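Local coordinates for protein glutathione S-transferase (Pseudomonas protegens, PDB 4IKH) that binds glutathione and probably acts as a glutathione transferase, joining the tripeptide's thiol to electrophilic substrates, at residues V34-M39 / K72-L77; L87-S92 / L96-D101. One frame throughout, in Å; residues are numbered along the deposited sequence.

Contact 1 of 2, residues V34-M39 / K72-L77; sequences VKVSIM and KIPAIL. With GSH (glutathione), chain B.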
loop_
_atom_site.group_PDB
_atom_site.type_symbol
_atom_site.label_atom_id
_atom_site.label_comp_id
_atom_site.label_asym_id
_atom_site.label_seq_id
_atom_site.Cartn_x
_atom_site.Cartn_y
_atom_site.Cartn_z
ATOM N N VAL A 34 4.638 -13.741 -6.376
ATOM C CA VAL A 34 4.214 -14.016 -7.744
ATOM C C VAL A 34 3.774 -12.748 -8.475
ATOM O O VAL A 34 3.722 -12.739 -9.702
ATOM C CB VAL A 34 3.122 -15.111 -7.829
ATOM C CG1 VAL A 34 3.588 -16.384 -7.138
ATOM C CG2 VAL A 34 1.819 -14.627 -7.226
ATOM N N LYS A 35 3.472 -11.677 -7.737
ATOM C CA LYS A 35 3.144 -10.403 -8.376
ATOM C C LYS A 35 4.275 -9.999 -9.314
ATOM O O LYS A 35 4.045 -9.592 -10.459
ATOM C CB LYS A 35 2.958 -9.287 -7.338
ATOM C CG LYS A 35 1.698 -9.346 -6.458
ATOM C CD LYS A 35 1.730 -8.110 -5.502
ATOM C CE LYS A 35 0.635 -8.130 -4.448
ATOM N NZ LYS A 35 0.890 -7.078 -3.400
ATOM N N VAL A 36 5.502 -10.117 -8.806
ATOM C CA VAL A 36 6.692 -9.645 -9.504
ATOM C C VAL A 36 7.186 -10.619 -10.584
ATOM O O VAL A 36 7.603 -10.191 -11.661
ATOM C CB VAL A 36 7.819 -9.330 -8.495
ATOM C CG1 VAL A 36 9.104 -8.970 -9.209
ATOM C CG2 VAL A 36 7.387 -8.193 -7.570
ATOM N N SER A 37 7.136 -11.920 -10.305
ATOM C CA SER A 37 7.529 -12.917 -11.305
ATOM C C SER A 37 6.541 -12.932 -12.457
ATOM O O SER A 37 6.934 -13.072 -13.614
ATOM C CB SER A 37 7.666 -14.314 -10.692
ATOM O OG SER A 37 6.532 -14.654 -9.921
ATOM N N ILE A 38 5.257 -12.781 -12.145
ATOM C CA ILE A 38 4.252 -12.635 -13.195
ATOM C C ILE A 38 4.527 -11.382 -14.016
ATOM O O ILE A 38 4.488 -11.424 -15.243
ATOM C CB ILE A 38 2.829 -12.592 -12.620
ATOM C CG1 ILE A 38 2.377 -14.000 -12.239
ATOM C CG2 ILE A 38 1.858 -11.968 -13.611
ATOM C CD1 ILE A 38 0.998 -14.049 -11.639
HETATM N N MSE A 39 4.832 -10.278 -13.335
HETATM C CA MSE A 39 5.141 -9.022 -14.009
HETATM C C MSE A 39 6.278 -9.185 -15.014
HETATM O O MSE A 39 6.174 -8.755 -16.169
HETATM C CB MSE A 39 5.520 -7.951 -12.986
HETATM C CG MSE A 39 5.837 -6.606 -13.605
HETATM SE SE MSE A 39 4.337 -5.945 -14.658
HETATM C CE MSE A 39 5.067 -4.222 -15.199
ATOM N N LYS A 72 11.134 -9.042 4.293
ATOM C CA LYS A 72 10.095 -9.651 3.501
ATOM C C LYS A 72 10.338 -9.689 1.985
ATOM O O LYS A 72 10.848 -8.767 1.415
ATOM C CB LYS A 72 8.776 -8.953 3.774
ATOM C CG LYS A 72 8.211 -9.160 5.152
ATOM C CD LYS A 72 6.873 -8.495 5.246
ATOM C CE LYS A 72 6.472 -8.230 6.668
ATOM N NZ LYS A 72 5.644 -9.326 7.155
ATOM N N ILE A 73 9.906 -10.760 1.346
ATOM C CA ILE A 73 9.967 -10.874 -0.106
ATOM C C ILE A 73 8.666 -10.292 -0.673
ATOM O O ILE A 73 7.659 -10.235 0.038
ATOM C CB ILE A 73 10.161 -12.362 -0.555
ATOM C CG1 ILE A 73 9.015 -13.254 -0.065
ATOM C CG2 ILE A 73 11.489 -12.909 -0.054
ATOM C CD1 ILE A 73 7.908 -13.442 -1.086
ATOM N N PRO A 74 8.664 -9.869 -1.948
ATOM C CA PRO A 74 9.760 -9.886 -2.917
ATOM C C PRO A 74 10.691 -8.697 -2.775
ATOM O O PRO A 74 10.329 -7.659 -2.214
ATOM C CB PRO A 74 9.031 -9.768 -4.256
ATOM C CG PRO A 74 7.830 -8.944 -3.941
ATOM C CD PRO A 74 7.411 -9.378 -2.555
ATOM N N ALA A 75 11.893 -8.872 -3.309
ATOM C CA ALA A 75 12.839 -7.788 -3.479
ATOM C C ALA A 75 13.569 -8.033 -4.786
ATOM O O ALA A 75 13.774 -9.189 -5.181
ATOM C CB ALA A 75 13.831 -7.744 -2.304
ATOM N N ILE A 76 13.956 -6.966 -5.478
ATOM C CA ILE A 76 14.790 -7.135 -6.660
ATOM C C ILE A 76 16.095 -6.366 -6.553
ATOM O O ILE A 76 16.255 -5.463 -5.716
ATOM C CB ILE A 76 14.085 -6.713 -7.977
ATOM C CG1 ILE A 76 13.889 -5.190 -8.030
ATOM C CG2 ILE A 76 12.775 -7.473 -8.167
ATOM C CD1 ILE A 76 13.306 -4.703 -9.357
ATOM N N LEU A 77 17.029 -6.742 -7.411
ATOM C CA LEU A 77 18.273 -6.019 -7.575
ATOM C C LEU A 77 18.526 -5.956 -9.067
ATOM O O LEU A 77 18.837 -6.971 -9.699
ATOM C CB LEU A 77 19.411 -6.738 -6.849
ATOM C CG LEU A 77 20.835 -6.256 -7.127
ATOM C CD1 LEU A 77 20.920 -4.745 -7.056
ATOM C CD2 LEU A 77 21.795 -6.880 -6.130
HETATM N N1 GSH B . 3.899 -5.017 1.526
HETATM C CA1 GSH B . 4.830 -6.044 1.212
HETATM C C1 GSH B . 4.913 -6.242 -0.274
HETATM O O11 GSH B . 3.892 -6.041 -0.990
HETATM O O12 GSH B . 6.000 -6.615 -0.829
HETATM C CB1 GSH B . 4.390 -7.325 1.839
HETATM C CG1 GSH B . 5.450 -8.387 1.543
HETATM C CD1 GSH B . 5.181 -9.648 2.329
HETATM O OE1 GSH B . 4.278 -9.692 3.138
HETATM N N2 GSH B . 6.009 -10.828 2.105
HETATM C CA2 GSH B . 5.760 -12.022 2.846
HETATM C C2 GSH B . 7.055 -12.322 3.579
HETATM O O2 GSH B . 8.128 -12.095 3.011
HETATM C CB2 GSH B . 5.440 -13.163 1.929
HETATM S SG2 GSH B . 3.999 -12.843 0.930
HETATM N N3 GSH B . 7.067 -12.864 4.924
HETATM C CA3 GSH B . 8.335 -13.143 5.567
HETATM C C3 GSH B . 8.279 -12.715 6.994
HETATM O O31 GSH B . 7.418 -11.873 7.369
HETATM O O32 GSH B . 9.098 -13.199 7.816
#
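V36 touches P74 and I76 with one methyl each, and within 34-39 it carries the contact with 72-77. Just before it, K35 runs toward the glutathione with its chain extended; its ammonium NZ stops 4.0 Å from the ligand's O11 and is hydrogen-bonded to N32 and Q124 among others. V36 itself has CG1 anti to the backbone N (chi1 174°), which spreads its two methyls along the other segment. V36 CG2 meets CG of the P74 ring at 3.7 Å, while V36 CG1 reaches I76 CG2 on the strand at 4.1 Å. L25 of strand 23-27 and I95 of helix 92-103 also pack on V36, which is buried.

P74 follows a cis peptide bond, and its ring lies against the helix while the preceding I73 faces the ligand with its backbone. I73 N donates to GSH O2 at 2.8 Å, and GSH N2 donates back to I73 O at 2.7 Å, a pairing like that of two antiparallel strands. K72 runs alongside the tripeptide and bends at its last torsion, so that K72 NZ donates a hydrogen bond to GSH O31 of the glycyl carboxylate, 3.1 Å away. A cis-proline loop pairing with the glutathione backbone is the hallmark of the thioredoxin-like domain of glutathione transferases.

Contact 2 of 2, residues L87-S92 / L96-D101; sequences LALFES and LIYLAD. With GSH (glutathione), chain B.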
loop_
_atom_site.group_PDB
_atom_site.type_symbol
_atom_site.label_atom_id
_atom_site.label_comp_id
_atom_site.label_asym_id
_atom_site.label_seq_id
_atom_site.Cartn_x
_atom_site.Cartn_y
_atom_site.Cartn_z
ATOM N N LEU A 87 20.340 -1.078 -8.717
ATOM C CA LEU A 87 19.230 -0.619 -7.887
ATOM C C LEU A 87 18.583 -1.779 -7.142
ATOM O O LEU A 87 18.210 -2.793 -7.744
ATOM C CB LEU A 87 18.175 0.099 -8.738
ATOM C CG LEU A 87 16.896 0.531 -8.015
ATOM C CD1 LEU A 87 17.229 1.511 -6.910
ATOM C CD2 LEU A 87 15.882 1.137 -8.973
ATOM N N ALA A 88 18.459 -1.627 -5.829
ATOM C CA ALA A 88 17.732 -2.587 -5.013
ATOM C C ALA A 88 16.366 -1.997 -4.670
ATOM O O ALA A 88 16.248 -0.791 -4.445
ATOM C CB ALA A 88 18.510 -2.914 -3.751
ATOM N N LEU A 89 15.337 -2.844 -4.659
ATOM C CA LEU A 89 14.000 -2.427 -4.251
ATOM C C LEU A 89 13.283 -3.541 -3.492
ATOM O O LEU A 89 13.431 -4.719 -3.822
ATOM C CB LEU A 89 13.158 -2.035 -5.467
ATOM C CG LEU A 89 13.423 -0.714 -6.180
ATOM C CD1 LEU A 89 12.520 -0.610 -7.404
ATOM C CD2 LEU A 89 13.213 0.465 -5.247
ATOM N N PHE A 90 12.523 -3.166 -2.465
ATOM C CA PHE A 90 11.568 -4.083 -1.866
ATOM C C PHE A 90 10.177 -3.463 -1.992
ATOM O O PHE A 90 10.045 -2.353 -2.520
ATOM C CB PHE A 90 11.939 -4.487 -0.418
ATOM C CG PHE A 90 11.790 -3.392 0.612
ATOM C CD1 PHE A 90 12.771 -2.421 0.764
ATOM C CD2 PHE A 90 10.704 -3.378 1.481
ATOM C CE1 PHE A 90 12.654 -1.428 1.733
ATOM C CE2 PHE A 90 10.577 -2.390 2.449
ATOM C CZ PHE A 90 11.558 -1.409 2.576
ATOM N N GLU A 91 9.164 -4.191 -1.522
ATOM C CA GLU A 91 7.745 -3.845 -1.716
ATOM C C GLU A 91 7.265 -4.170 -3.134
ATOM O O GLU A 91 7.739 -3.616 -4.136
ATOM C CB GLU A 91 7.420 -2.394 -1.307
ATOM C CG GLU A 91 7.594 -2.114 0.198
ATOM C CD GLU A 91 6.538 -2.803 1.047
ATOM O OE1 GLU A 91 5.395 -3.032 0.557
ATOM O OE2 GLU A 91 6.847 -3.120 2.213
ATOM N N SER A 92 6.332 -5.105 -3.209
ATOM C CA SER A 92 5.851 -5.585 -4.490
ATOM C C SER A 92 5.297 -4.441 -5.340
ATOM O O SER A 92 5.635 -4.312 -6.527
ATOM C CB SER A 92 4.803 -6.679 -4.282
ATOM O OG SER A 92 3.723 -6.246 -3.465
ATOM N N LEU A 96 6.452 -3.253 -9.008
ATOM C CA LEU A 96 5.510 -3.245 -10.135
ATOM C C LEU A 96 5.571 -1.922 -10.892
ATOM O O LEU A 96 5.672 -1.906 -12.114
ATOM C CB LEU A 96 4.079 -3.489 -9.646
ATOM C CG LEU A 96 3.752 -4.926 -9.248
ATOM C CD1 LEU A 96 2.294 -5.083 -8.839
ATOM C CD2 LEU A 96 4.088 -5.865 -10.397
ATOM N N ILE A 97 5.523 -0.813 -10.156
ATOM C CA ILE A 97 5.560 0.509 -10.769
ATOM C C ILE A 97 6.900 0.732 -11.460
ATOM O O ILE A 97 6.960 1.265 -12.569
ATOM C CB ILE A 97 5.343 1.628 -9.730
ATOM C CG1 ILE A 97 3.893 1.652 -9.253
ATOM C CG2 ILE A 97 5.704 2.991 -10.325
ATOM C CD1 ILE A 97 3.630 2.724 -8.180
ATOM N N TYR A 98 7.974 0.308 -10.803
ATOM C CA TYR A 98 9.307 0.427 -11.378
ATOM C C TYR A 98 9.392 -0.310 -12.703
ATOM O O TYR A 98 9.745 0.279 -13.724
ATOM C CB TYR A 98 10.369 -0.117 -10.417
ATOM C CG TYR A 98 11.736 -0.221 -11.052
ATOM C CD1 TYR A 98 12.431 0.916 -11.440
ATOM C CD2 TYR A 98 12.330 -1.459 -11.269
ATOM C CE1 TYR A 98 13.686 0.827 -12.030
ATOM C CE2 TYR A 98 13.581 -1.561 -11.862
ATOM C CZ TYR A 98 14.252 -0.415 -12.236
ATOM O OH TYR A 98 15.494 -0.509 -12.818
ATOM N N LEU A 99 9.061 -1.598 -12.684
ATOM C CA LEU A 99 9.146 -2.426 -13.888
ATOM C C LEU A 99 8.193 -1.937 -14.980
ATOM O O LEU A 99 8.462 -2.110 -16.167
ATOM C CB LEU A 99 8.873 -3.889 -13.550
ATOM C CG LEU A 99 9.834 -4.588 -12.586
ATOM C CD1 LEU A 99 9.270 -5.947 -12.236
ATOM C CD2 LEU A 99 11.227 -4.727 -13.186
ATOM N N ALA A 100 7.090 -1.309 -14.583
ATOM C CA ALA A 100 6.151 -0.740 -15.553
ATOM C C ALA A 100 6.781 0.430 -16.296
ATOM O O ALA A 100 6.709 0.504 -17.528
ATOM C CB ALA A 100 4.868 -0.299 -14.869
ATOM N N ASP A 101 7.370 1.346 -15.528
ATOM C CA ASP A 101 8.069 2.516 -16.056
ATOM C C ASP A 101 9.192 2.101 -16.992
ATOM O O ASP A 101 9.351 2.647 -18.087
ATOM C CB ASP A 101 8.697 3.313 -14.907
ATOM C CG ASP A 101 7.726 4.262 -14.230
ATOM O OD1 ASP A 101 6.564 4.391 -14.670
ATOM O OD2 ASP A 101 8.143 4.903 -13.243
HETATM N N1 GSH B . 3.899 -5.017 1.526
HETATM C CA1 GSH B . 4.830 -6.044 1.212
HETATM C C1 GSH B . 4.913 -6.242 -0.274
HETATM O O11 GSH B . 3.892 -6.041 -0.990
HETATM O O12 GSH B . 6.000 -6.615 -0.829
HETATM C CB1 GSH B . 4.390 -7.325 1.839
HETATM C CG1 GSH B . 5.450 -8.387 1.543
HETATM C CD1 GSH B . 5.181 -9.648 2.329
HETATM O OE1 GSH B . 4.278 -9.692 3.138
HETATM N N2 GSH B . 6.009 -10.828 2.105
HETATM C CA2 GSH B . 5.760 -12.022 2.846
HETATM C C2 GSH B . 7.055 -12.322 3.579
HETATM O O2 GSH B . 8.128 -12.095 3.011
HETATM C CB2 GSH B . 5.440 -13.163 1.929
HETATM S SG2 GSH B . 3.999 -12.843 0.930
HETATM N N3 GSH B . 7.067 -12.864 4.924
HETATM C CA3 GSH B . 8.335 -13.143 5.567
HETATM C C3 GSH B . 8.279 -12.715 6.994
HETATM O O31 GSH B . 7.418 -11.873 7.369
HETATM O O32 GSH B . 9.098 -13.199 7.816
#
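L87 lays its methyl CD2 over one face of the Y98 ring, 4.2 Å from the centroid and 28° off the ring normal, a CH-pi contact. This is the last strand of the thioredoxin-like sheet packing against the helix that follows it, 92-103. L89, two residues on, crosses the base of the same tyrosine, its CD1 3.7 Å from Y98 CB. Y98 swings its ring back toward the strand because chi1 of 171° sets CG opposite the backbone N, and its hydroxyl is hydrogen-bonded to D78. Y115 of the second subunit meets the ring edge-to-face, so the tyrosine also belongs to the dimer contact.

Where the strand gives way to the helix, E91 occupies the N-cap position with a positive phi of 76° and S92 starts the first turn. Both grip the gamma-glutamyl end of glutathione. E91 bends at chi2 to bring its OE1 2.7 Å from GSH N1, the ammonium, which donates to it; an alanine here would probably leave that ammonium without its carboxylate mate and the glutamyl end freer to turn. S92 N donates to GSH O12 at 2.8 Å and more weakly to O11, while its OG makes a very short bond to O11. The ligand carboxylate thus sits at the helix N-terminus, where the helix dipole would probably favour its negative charge. The carbonyl of S92 closes the first helical turn: L96 N donates to S92 O at 2.8 Å.

How the contacts relate
Contact 1 closes before contact 2 opens along the chain, and their centres lie 8 Å apart within the N-terminal, thioredoxin-like domain. Strands 75-78 and 87-90 are antiparallel neighbours in its mixed sheet, joined by the probable hydrogen bond from I76 N to L89 O (2.8 Å). Helices 31-43 and 92-103 pack against that sheet and also against each other, with M39 touching L96 and L99. A second bridge, probably a hydrogen bond, runs from K35 NZ to S92 OG, 3.0 Å apart. Between them the contacts share one glutathione: 72-77 holds its cysteinyl backbone and glycyl carboxylate, 87-92 its gamma-glutamyl end, so adjoining pieces of one domain hold both ends of the tripeptide, with Q59 adding a further bond.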